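Long-range contacts in beta-lactamase (Nostoc sp., PDB 6NHS), which probably hydrolyses the beta-lactam ring of penicillin-type antibiotics, as a serine beta-lactamase of class D: residues G32-I37 against N233-N238; A53-S58 against I159-Q164; I132-Y137 against E175-Q180. One frame throughout, in Å; residues are numbered along the deposited sequence.

How the contacts relate
Contact 1 joins 35-41 and 226-236, neighbouring strands of the antiparallel sheet. Contact 2 lays the turn after strand 46-50 on the start of helix 161-172; the two contacts, centres about 14 Å apart, touch directly: Arg54 reaches Asp235 in a salt bridge and Asn233 besides. Contact 3 lies in the helical part, its centre about 30 Å from that of contact 1; it meets contact 2 where Ile159 packs on Tyr137. Along the chain, contact 1 brackets the others, while contacts 2 and 3 interleave. The first and last strands of the sheet thus pair side by side, with the helical part between them in sequence, as in penicillin-recognising serine enzymes.

Contact 1 of 3, residues G32-I37 against N233-N238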
# COMPACT_ATOMS: atom_id res chain seq x y z
N GLY A 32 0.64 15.81 -16.53
CA GLY A 32 1.77 16.64 -16.14
C GLY A 32 2.48 16.18 -14.89
O GLY A 32 2.99 17.01 -14.13
N ILE A 33 2.55 14.87 -14.65
CA ILE A 33 3.20 14.34 -13.46
C ILE A 33 4.37 13.46 -13.87
O ILE A 33 4.36 12.82 -14.93
CB ILE A 33 2.23 13.57 -12.54
CG1 ILE A 33 2.01 12.15 -13.07
CG2 ILE A 33 0.89 14.29 -12.43
CD1 ILE A 33 1.09 11.34 -12.21
N LYS A 34 5.40 13.44 -13.03
CA LYS A 34 6.54 12.56 -13.20
C LYS A 34 6.36 11.34 -12.30
O LYS A 34 5.99 11.48 -11.13
CB LYS A 34 7.84 13.28 -12.85
CG LYS A 34 8.11 14.51 -13.71
CD LYS A 34 9.48 15.09 -13.42
CE LYS A 34 9.78 16.29 -14.31
NZ LYS A 34 11.13 16.85 -14.04
N GLY A 35 6.61 10.16 -12.84
CA GLY A 35 6.50 8.96 -12.03
C GLY A 35 6.63 7.70 -12.85
O GLY A 35 7.20 7.70 -13.94
N SER A 36 6.07 6.62 -12.31
CA SER A 36 6.22 5.30 -12.91
C SER A 36 5.00 4.46 -12.57
O SER A 36 4.23 4.77 -11.65
CB SER A 36 7.48 4.60 -12.41
OG SER A 36 7.44 4.43 -11.01
N ILE A 37 4.85 3.36 -13.30
CA ILE A 37 3.87 2.34 -12.95
C ILE A 37 4.41 1.00 -13.40
O ILE A 37 5.10 0.89 -14.43
CB ILE A 37 2.48 2.63 -13.55
CG1 ILE A 37 1.44 1.66 -12.98
CG2 ILE A 37 2.50 2.55 -15.08
CD1 ILE A 37 -0.00 1.99 -13.35
N ASN A 233 3.89 5.09 -8.63
CA ASN A 233 4.75 5.93 -7.81
C ASN A 233 4.99 7.23 -8.56
O ASN A 233 5.46 7.21 -9.69
CB ASN A 233 6.08 5.22 -7.52
CG ASN A 233 6.94 5.97 -6.54
OD1 ASN A 233 7.59 6.96 -6.89
ND2 ASN A 233 6.96 5.51 -5.29
N ILE A 234 4.65 8.37 -7.93
CA ILE A 234 4.73 9.66 -8.60
C ILE A 234 5.37 10.69 -7.68
O ILE A 234 5.42 10.54 -6.46
CB ILE A 234 3.35 10.18 -9.06
CG1 ILE A 234 2.49 10.53 -7.84
CG2 ILE A 234 2.66 9.16 -9.93
CD1 ILE A 234 1.24 11.36 -8.18
N ASP A 235 5.85 11.77 -8.30
CA ASP A 235 6.18 12.99 -7.57
C ASP A 235 4.91 13.79 -7.30
O ASP A 235 4.06 13.95 -8.18
CB ASP A 235 7.14 13.87 -8.38
CG ASP A 235 8.53 13.27 -8.51
OD1 ASP A 235 8.82 12.23 -7.88
OD2 ASP A 235 9.34 13.85 -9.25
N ILE A 236 4.78 14.30 -6.08
CA ILE A 236 3.70 15.21 -5.72
C ILE A 236 4.33 16.56 -5.40
O ILE A 236 5.05 16.70 -4.40
CB ILE A 236 2.87 14.69 -4.53
CG1 ILE A 236 2.12 13.42 -4.93
CG2 ILE A 236 1.89 15.76 -4.04
CD1 ILE A 236 1.30 12.83 -3.80
N ARG A 237 4.07 17.56 -6.25
CA ARG A 237 4.61 18.89 -6.03
C ARG A 237 3.53 19.93 -5.77
O ARG A 237 3.86 21.08 -5.44
CB ARG A 237 5.47 19.32 -7.22
CG ARG A 237 6.89 18.75 -7.16
CD ARG A 237 7.73 19.13 -8.36
NE ARG A 237 7.71 18.08 -9.38
CZ ARG A 237 8.61 17.11 -9.47
NH1 ARG A 237 9.60 17.04 -8.59
NH2 ARG A 237 8.52 16.20 -10.43
N ASN A 238 2.26 19.57 -5.90
CA ASN A 238 1.14 20.36 -5.41
C ASN A 238 0.02 19.40 -5.08
O ASN A 238 0.07 18.21 -5.42
CB ASN A 238 0.70 21.43 -6.42
CG ASN A 238 0.37 20.84 -7.78
OD1 ASN A 238 -0.70 20.25 -7.97
ND2 ASN A 238 1.27 21.01 -8.74
O HOH W 1 4.70 15.01 -10.71
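Gly35 and Ile234 face each other as a non-hydrogen-bonded antiparallel pair in the central sheet of the beta-lactamase fold, where the first strand, 35-41, runs beside the last, 226-236. Their CA atoms are 3.9 Å apart, and Gly35 CA comes close to Asn233 O, leaving no room there for a side chain. The next pair, Ser36 and Asn233, is hydrogen-bonded in both directions: Ser36 N gives to Asn233 O at 2.8 Å, and Asn233 N to Ser36 O. Beyond the glycine, Asp235 N gives a nearly straight bond (170°) to Lys34 O, and a water bridges Lys34 N to Asp235 O. Ile33 CD1 touches Ile234 CG2 at 3.5 Å; Phe28 of helix 25-30 and Ala244 of helix 239-255 also touch Ile33.

Lys34 can be followed outward. Its CB lies 3.9 Å from Asp235 OD2 and at the edge of the Arg237 guanidinium, in its plane; CG is 3.7 Å from Arg237 NH2; CD comes nearest to that nitrogen; CE draws away again, and the extended chain leaves NZ 4.5 Å from NH2, two like charges. Asp235 probably tempers that repulsion, since its OD2 holds Arg237 in a salt bridge while OD1 is taken by Arg54. Asp235 CB also sits over one face of the guanidinium, 3.3 Å above its plane and displaced toward the rim.

Contact 2 of 3, residues A53-S58 against I159-Q164. With FMT (formic acid), chain G.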
# COMPACT_ATOMS: atom_id res chain seq x y z
N ALA A 53 13.31 2.51 -14.77
CA ALA A 53 14.36 2.83 -13.81
C ALA A 53 13.77 3.20 -12.45
O ALA A 53 14.29 2.80 -11.40
CB ALA A 53 15.23 3.97 -14.34
N ARG A 54 12.66 3.94 -12.45
CA ARG A 54 12.05 4.35 -11.19
C ARG A 54 11.40 3.17 -10.48
O ARG A 54 11.30 3.17 -9.25
CB ARG A 54 11.04 5.48 -11.45
CG ARG A 54 10.51 6.16 -10.20
CD ARG A 54 9.47 7.22 -10.54
NE ARG A 54 8.88 7.82 -9.35
CZ ARG A 54 8.95 9.11 -9.04
NH1 ARG A 54 9.57 9.96 -9.85
NH2 ARG A 54 8.38 9.56 -7.93
N ASN A 55 10.95 2.16 -11.24
CA ASN A 55 10.36 0.97 -10.63
C ASN A 55 11.36 0.17 -9.80
O ASN A 55 10.94 -0.70 -9.04
CB ASN A 55 9.74 0.08 -11.70
CG ASN A 55 8.41 0.62 -12.23
OD1 ASN A 55 7.70 1.33 -11.53
ND2 ASN A 55 8.09 0.29 -13.48
N SER A 56 12.66 0.44 -9.94
CA SER A 56 13.68 -0.18 -9.10
C SER A 56 14.25 0.78 -8.07
O SER A 56 15.23 0.44 -7.40
CB SER A 56 14.81 -0.73 -9.97
OG SER A 56 14.39 -1.85 -10.72
N GLN A 57 13.68 1.97 -7.93
CA GLN A 57 14.14 2.94 -6.94
C GLN A 57 13.32 2.81 -5.67
O GLN A 57 12.12 2.50 -5.72
CB GLN A 57 14.05 4.36 -7.49
CG GLN A 57 15.03 4.64 -8.62
CD GLN A 57 14.80 5.99 -9.27
OE1 GLN A 57 13.96 6.78 -8.83
NE2 GLN A 57 15.56 6.27 -10.33
N SER A 58 13.96 3.05 -4.53
CA SER A 58 13.33 2.88 -3.22
C SER A 58 12.71 4.19 -2.75
O SER A 58 13.29 5.27 -2.94
CB SER A 58 14.35 2.40 -2.19
OG SER A 58 14.88 1.15 -2.55
N ILE A 159 10.93 1.05 0.07
CA ILE A 159 10.51 -0.04 -0.79
C ILE A 159 10.43 0.47 -2.23
O ILE A 159 10.10 1.63 -2.48
CB ILE A 159 9.15 -0.63 -0.31
CG1 ILE A 159 8.81 -1.92 -1.04
CG2 ILE A 159 8.01 0.40 -0.47
CD1 ILE A 159 7.70 -2.69 -0.39
N THR A 160 10.77 -0.41 -3.19
CA THR A 160 10.64 -0.09 -4.60
C THR A 160 9.27 -0.52 -5.11
O THR A 160 8.61 -1.36 -4.51
CB THR A 160 11.73 -0.79 -5.42
OG1 THR A 160 11.38 -2.17 -5.56
CG2 THR A 160 13.11 -0.67 -4.73
N PRO A 161 8.81 0.05 -6.23
CA PRO A 161 7.55 -0.45 -6.81
C PRO A 161 7.60 -1.93 -7.16
O PRO A 161 6.61 -2.64 -6.93
CB PRO A 161 7.37 0.44 -8.05
CG PRO A 161 8.11 1.70 -7.73
CD PRO A 161 9.30 1.26 -6.90
N LYS A 162 8.73 -2.41 -7.69
CA LYS A 162 8.89 -3.84 -7.94
C LYS A 162 8.69 -4.66 -6.67
O LYS A 162 8.06 -5.72 -6.70
CB LYS A 162 10.29 -4.13 -8.52
CG LYS A 162 10.39 -3.96 -10.01
CD LYS A 162 11.79 -4.30 -10.50
CE LYS A 162 11.83 -4.43 -12.00
NZ LYS A 162 13.21 -4.68 -12.48
N GLN A 163 9.22 -4.19 -5.54
CA GLN A 163 9.08 -4.92 -4.28
C GLN A 163 7.65 -4.85 -3.74
O GLN A 163 7.20 -5.78 -3.05
CB GLN A 163 10.08 -4.40 -3.25
CG GLN A 163 11.55 -4.76 -3.59
CD GLN A 163 12.55 -3.93 -2.81
OE1 GLN A 163 12.19 -2.96 -2.14
NE2 GLN A 163 13.83 -4.33 -2.87
N GLN A 164 6.92 -3.77 -4.03
CA GLN A 164 5.49 -3.76 -3.71
C GLN A 164 4.78 -4.88 -4.45
O GLN A 164 3.99 -5.63 -3.87
CB GLN A 164 4.88 -2.40 -4.06
CG GLN A 164 5.44 -1.23 -3.24
CD GLN A 164 4.61 -0.91 -2.02
OE1 GLN A 164 3.92 -1.77 -1.48
NE2 GLN A 164 4.67 0.35 -1.57
C FMT G . 17.76 0.60 -4.83
O1 FMT G . 18.13 1.24 -3.85
O2 FMT G . 16.72 -0.04 -4.88
O HOH W 2 14.04 -1.12 -1.08
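Asn55 O receives Lys162 N from the first turn of helix 161-172, 3.1 Å away and in the carbonyl plane, a backbone bond pinning the turn at 53-58 to the helix start. Pro161, the first residue of that helix, fits against the same turn: its CD lies 3.3 Å from Asn55 O and its CB 3.6 Å from Asn55 OD1, the two side chains crossing at about a right angle. The Asn55 amide is held by the sheet, ND2 by Glu49 and the Ile37 carbonyl, OD1 by Ser36.

Thr160 caps the helix. Its OG1, set between the backbone N and the carbonyl carbon (chi1 76°), accepts from Gln163 N, while Gln163 OE1 accepts from Thr160 N with the donor above the carbonyl plane: a capping box. CG2 then stands beside the backbone N, anti to the carbonyl carbon, and touches Ser58 OG at 3.3 Å. A water links that hydroxyl to Gln163 OE1. The extended Lys162 chain passes Asn55 O with CG and approaches Ser56 OG with CD, 3.6 Å away.

Thr160 CA lies 3.2 Å from Gln57 O, well to the side of the C=O direction, and that oxygen finds no hydrogen-bond partner in the model. The CA-H contact is probably a modest compensation for this buried carbonyl; Lys162 N to Asn55 O is the one direct hydrogen bond between the segments, with the water as a second polar link.

Contact 3 of 3, residues I132-Y137 against E175-Q180; sequences IKQVGY and ELPFSQ. With FMT (formic acid), chain I.
The C-terminal end of helix 125-135 packs against the irregular connection that leads from helix 161-172 into helix 180-189, and Val135 touches three of its residues, Leu176, Pro177 and Phe178. Its two methyls divide the work. CG1, anti to the backbone N (chi1 170°), reaches Leu176, with CD1 and CD2 each 4.1 Å away. CG2 turns instead to Pro177 CD at 3.8 Å and to the Phe178 ring, where CE2 and CZ both lie 4.0 Å from it. All three partners meet the valine at about a right angle, giving a small apolar cluster without a hydrogen bond between the segments.

One residue earlier, Gln134 lies alongside Pro177, the two side chains running past each other in opposite directions. The amide carbon CD comes within 3.8 Å of Pro177 CG, and OE1 is equally near Pro177 CB, so the extended chain lies along CB and CG of the ring. Pro177 presents its ring from the centre of an inverse gamma turn. Phe167 of helix 161-172 touches both Val135 and Leu176, and Phe68 of helix 65-76 packs on Val135, while Phe178 reaches Leu71 of that helix.

The helix stops just after Val135: Gly136 takes a positive phi (76°), Tyr137 N bonds back to Ile132 O at 3.0 Å, and Gly136 N makes a weak bond to Lys133 O, the signature of a Schellman motif.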
# COMPACT_ATOMS: atom_id res chain seq x y z
N ILE A 132 9.20 -8.54 9.06
CA ILE A 132 9.79 -7.81 7.94
C ILE A 132 10.79 -8.69 7.20
O ILE A 132 10.79 -8.77 5.96
CB ILE A 132 10.45 -6.52 8.45
CG1 ILE A 132 9.40 -5.47 8.83
CG2 ILE A 132 11.40 -5.96 7.40
CD1 ILE A 132 8.79 -4.73 7.64
N LYS A 133 11.66 -9.37 7.94
CA LYS A 133 12.69 -10.18 7.30
C LYS A 133 12.13 -11.49 6.76
O LYS A 133 12.56 -11.95 5.69
CB LYS A 133 13.83 -10.43 8.29
CG LYS A 133 14.58 -9.16 8.67
CD LYS A 133 15.79 -9.45 9.54
CE LYS A 133 16.63 -8.20 9.74
NZ LYS A 133 17.86 -8.44 10.56
N GLN A 134 11.17 -12.09 7.45
CA GLN A 134 10.57 -13.33 6.95
C GLN A 134 9.82 -13.08 5.64
O GLN A 134 9.92 -13.87 4.70
CB GLN A 134 9.63 -13.91 8.01
CG GLN A 134 9.28 -15.37 7.81
CD GLN A 134 8.59 -15.96 9.04
OE1 GLN A 134 8.36 -17.17 9.11
NE2 GLN A 134 8.27 -15.11 10.01
N VAL A 135 9.07 -11.97 5.57
CA VAL A 135 8.36 -11.60 4.35
C VAL A 135 9.31 -11.07 3.30
O VAL A 135 9.05 -11.19 2.09
CB VAL A 135 7.25 -10.58 4.70
CG1 VAL A 135 6.64 -9.97 3.45
CG2 VAL A 135 6.17 -11.24 5.55
N GLY A 136 10.43 -10.48 3.71
CA GLY A 136 11.31 -9.82 2.77
C GLY A 136 10.79 -8.48 2.30
O GLY A 136 10.91 -8.16 1.12
N TYR A 137 10.23 -7.68 3.21
CA TYR A 137 9.51 -6.47 2.82
C TYR A 137 10.48 -5.31 2.59
O TYR A 137 11.16 -4.88 3.53
CB TYR A 137 8.49 -6.09 3.89
CG TYR A 137 7.62 -4.91 3.51
CD1 TYR A 137 8.01 -3.61 3.79
CD2 TYR A 137 6.42 -5.10 2.83
CE1 TYR A 137 7.23 -2.52 3.43
CE2 TYR A 137 5.62 -4.01 2.47
CZ TYR A 137 6.04 -2.73 2.78
OH TYR A 137 5.27 -1.64 2.43
N GLU A 175 2.02 -17.48 0.19
CA GLU A 175 3.39 -17.87 0.50
C GLU A 175 3.90 -17.24 1.79
O GLU A 175 4.91 -17.71 2.34
CB GLU A 175 4.34 -17.47 -0.63
CG GLU A 175 4.19 -18.26 -1.89
CD GLU A 175 5.25 -17.90 -2.91
OE1 GLU A 175 6.17 -17.12 -2.57
OE2 GLU A 175 5.18 -18.41 -4.05
N LEU A 176 3.25 -16.17 2.27
CA LEU A 176 3.71 -15.42 3.42
C LEU A 176 3.24 -16.07 4.71
O LEU A 176 2.29 -16.86 4.70
CB LEU A 176 3.22 -13.97 3.32
CG LEU A 176 3.68 -13.25 2.04
CD1 LEU A 176 3.28 -11.79 2.06
CD2 LEU A 176 5.19 -13.41 1.86
N PRO A 177 3.88 -15.76 5.85
CA PRO A 177 3.53 -16.46 7.10
C PRO A 177 2.30 -15.86 7.78
O PRO A 177 2.35 -15.38 8.92
CB PRO A 177 4.81 -16.27 7.93
CG PRO A 177 5.31 -14.93 7.51
CD PRO A 177 5.04 -14.87 6.02
N PHE A 178 1.17 -15.88 7.07
CA PHE A 178 -0.09 -15.40 7.60
C PHE A 178 -1.16 -16.46 7.36
O PHE A 178 -1.20 -17.10 6.30
CB PHE A 178 -0.51 -14.06 6.96
CG PHE A 178 0.54 -12.99 7.07
CD1 PHE A 178 0.90 -12.47 8.31
CD2 PHE A 178 1.20 -12.53 5.94
CE1 PHE A 178 1.88 -11.51 8.41
CE2 PHE A 178 2.18 -11.55 6.04
CZ PHE A 178 2.52 -11.04 7.28
N SER A 179 -2.02 -16.64 8.36
CA SER A 179 -3.09 -17.62 8.26
C SER A 179 -4.11 -17.20 7.22
O SER A 179 -4.21 -16.02 6.85
CB SER A 179 -3.78 -17.79 9.61
OG SER A 179 -4.53 -16.62 9.92
N GLN A 180 -4.90 -18.18 6.75
CA GLN A 180 -5.97 -17.88 5.80
C GLN A 180 -6.95 -16.85 6.37
O GLN A 180 -7.45 -15.99 5.63
CB GLN A 180 -6.71 -19.17 5.43
CG GLN A 180 -7.73 -18.99 4.31
CD GLN A 180 -7.08 -18.57 3.00
OE1 GLN A 180 -6.24 -19.27 2.46
NE2 GLN A 180 -7.47 -17.40 2.49
C FMT I . -5.21 -14.88 12.92
O1 FMT I . -5.94 -14.23 12.15
O2 FMT I . -4.86 -16.05 12.73